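PDB 4YV9: transcriptional regulator from Streptococcus dysgalactiae, which probably regulates transcription by binding DNA in response to SHP peptide pheromones, acting as a receptor in quorum sensing. Local coordinates for residues B[188-191]-B[192-196]. Sequence-based numbering, arbitrary orientation.
Sequences SINC and LIISI
The carbonyl oxygen of Cys-191 meets two groups of Ser-195, one turn further along the same helix. Its main bond comes from the backbone: Ser-195 N lies 2.9 Å from Cys-191 O and in the carbonyl plane. The hydroxyl comes to the same oxygen, with Ser-195 OG 3.1 Å from Cys-191 O. A chi1 of -70° sets OG beside the serine's own backbone N, where it can lean back over the preceding turn. Whether its proton serves this carbonyl is not settled, since OG is also hydrogen-bonded to Tyr-157 OH. Serine suits this buried place because it is small and its hydroxyl can meet both a helix carbonyl and a tyrosine.

The other i to i+4 bonds vary in strength. Leu-192 N reaches Ser-188 O and Ile-193 N reaches Ile-189 O at similar length, whereas Ile-194 N to Asn-190 O is weak at 3.4 Å. Ile-193 and Ile-194 each turn CG1 back along the helix, so that Ile-193 CG1 lies 3.5 Å from Ile-189 O and apolar branches flank the carbonyls. The end of the longer branch, Ile-193 CD1, meets Ile-189 CG2 at 4.3 Å, a loose apolar touch.

Ile-189, Asn-190 and Ile-193 pack against modified side-chain atoms of the bound peptide, so this turn of helix 179-197 contributes to the peptide-binding surface of the TPR-like C-terminal domain; the isoleucines offer apolar surface, and the amide of Asn-190 suits partial exposure. Small Cys-191 and branched Ile-194 face helix 157-169, while the long, apolar Leu-192 reaches both helix 201-215 and helix 221-236.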
ATOM      1  N   SER B 188       0.338  12.644 -10.653  1.00 36.39           N
ATOM      2  CA  SER B 188       1.376  13.196 -11.518  1.00 36.57           C
ATOM      3  C   SER B 188       1.068  12.836 -12.964  1.00 37.46           C
ATOM      4  O   SER B 188       1.183  13.677 -13.859  1.00 37.80           O
ATOM      5  CB  SER B 188       2.771  12.686 -11.128  1.00 37.83           C
ATOM      6  OG  SER B 188       3.106  13.077  -9.807  1.00 37.70           O
ATOM      7  N   ILE B 189       0.683  11.584 -13.186  1.00 32.98           N
ATOM      8  CA  ILE B 189       0.267  11.148 -14.515  1.00 35.12           C
ATOM      9  C   ILE B 189      -0.942  11.959 -15.008  1.00 38.33           C
ATOM     10  O   ILE B 189      -0.987  12.365 -16.172  1.00 41.74           O
ATOM     11  CB  ILE B 189      -0.052   9.637 -14.528  1.00 38.53           C
ATOM     12  CG1 ILE B 189       1.237   8.835 -14.281  1.00 37.42           C
ATOM     13  CG2 ILE B 189      -0.703   9.229 -15.861  1.00 44.12           C
ATOM     14  CD1 ILE B 189       1.027   7.355 -14.082  1.00 38.74           C
ATOM     15  N   ASN B 190      -1.899  12.211 -14.116  1.00 41.18           N
ATOM     16  CA  ASN B 190      -3.067  13.044 -14.423  1.00 42.17           C
ATOM     17  C   ASN B 190      -2.639  14.436 -14.893  1.00 44.07           C
ATOM     18  O   ASN B 190      -3.184  14.975 -15.849  1.00 41.99           O
ATOM     19  CB  ASN B 190      -3.989  13.152 -13.196  1.00 41.67           C
ATOM     20  CG  ASN B 190      -5.309  13.870 -13.504  1.00 55.89           C
ATOM     21  OD1 ASN B 190      -6.126  13.380 -14.280  1.00 52.21           O
ATOM     22  ND2 ASN B 190      -5.526  15.020 -12.872  1.00 58.06           N
ATOM     23  N   CYS B 191      -1.644  15.012 -14.231  1.00 46.56           N
ATOM     24  CA  CYS B 191      -1.169  16.324 -14.646  1.00 49.21           C
ATOM     25  C   CYS B 191      -0.454  16.239 -15.990  1.00 48.18           C
ATOM     26  O   CYS B 191      -0.592  17.132 -16.826  1.00 49.46           O
ATOM     27  CB  CYS B 191      -0.233  16.935 -13.599  1.00 42.19           C
ATOM     28  SG  CYS B 191       0.017  18.713 -13.838  1.00 49.72           S
ATOM     29  N   LEU B 192       0.312  15.168 -16.184  1.00 41.63           N
ATOM     30  CA  LEU B 192       1.024  14.948 -17.439  1.00 47.14           C
ATOM     31  C   LEU B 192       0.051  14.885 -18.615  1.00 39.83           C
ATOM     32  O   LEU B 192       0.316  15.427 -19.684  1.00 42.01           O
ATOM     33  CB  LEU B 192       1.856  13.663 -17.364  1.00 47.47           C
ATOM     34  CG  LEU B 192       2.508  13.183 -18.668  1.00 43.53           C
ATOM     35  CD1 LEU B 192       3.381  14.273 -19.300  1.00 39.46           C
ATOM     36  CD2 LEU B 192       3.315  11.912 -18.457  1.00 43.06           C
ATOM     37  N   ILE B 193      -1.083  14.232 -18.404  1.00 41.50           N
ATOM     38  CA  ILE B 193      -2.130  14.165 -19.431  1.00 50.27           C
ATOM     39  C   ILE B 193      -2.596  15.563 -19.867  1.00 52.79           C
ATOM     40  O   ILE B 193      -2.703  15.849 -21.066  1.00 51.31           O
ATOM     41  CB  ILE B 193      -3.332  13.326 -18.927  1.00 48.37           C
ATOM     42  CG1 ILE B 193      -3.001  11.841 -19.044  1.00 50.04           C
ATOM     43  CG2 ILE B 193      -4.600  13.641 -19.711  1.00 50.52           C
ATOM     44  CD1 ILE B 193      -3.888  10.940 -18.195  1.00 60.50           C
ATOM     45  N   ILE B 194      -2.842  16.433 -18.891  1.00 50.11           N
ATOM     46  CA  ILE B 194      -3.281  17.801 -19.158  1.00 49.62           C
ATOM     47  C   ILE B 194      -2.184  18.614 -19.837  1.00 50.02           C
ATOM     48  O   ILE B 194      -2.445  19.397 -20.752  1.00 56.20           O
ATOM     49  CB  ILE B 194      -3.713  18.501 -17.855  1.00 51.78           C
ATOM     50  CG1 ILE B 194      -4.836  17.712 -17.185  1.00 57.58           C
ATOM     51  CG2 ILE B 194      -4.157  19.923 -18.129  1.00 57.96           C
ATOM     52  CD1 ILE B 194      -5.323  18.316 -15.889  1.00 59.23           C
ATOM     53  N   SER B 195      -0.951  18.409 -19.391  1.00 54.07           N
ATOM     54  CA  SER B 195       0.193  19.125 -19.931  1.00 48.63           C
ATOM     55  C   SER B 195       0.406  18.796 -21.396  1.00 50.32           C
ATOM     56  O   SER B 195       0.739  19.671 -22.199  1.00 53.27           O
ATOM     57  CB  SER B 195       1.453  18.790 -19.132  1.00 47.69           C
ATOM     58  OG  SER B 195       1.375  19.366 -17.845  1.00 54.57           O
ATOM     59  N   ILE B 196       0.221  17.529 -21.739  1.00 53.39           N
ATOM     60  CA  ILE B 196       0.305  17.117 -23.131  1.00 54.66           C
ATOM     61  C   ILE B 196      -0.836  17.747 -23.938  1.00 55.32           C
ATOM     62  O   ILE B 196      -0.596  18.346 -24.989  1.00 58.77           O
ATOM     63  CB  ILE B 196       0.271  15.589 -23.268  1.00 53.25           C
ATOM     64  CG1 ILE B 196       1.498  14.971 -22.605  1.00 45.63           C
ATOM     65  CG2 ILE B 196       0.258  15.193 -24.733  1.00 62.45           C
ATOM     66  CD1 ILE B 196       1.359  13.484 -22.367  1.00 43.12           C
TER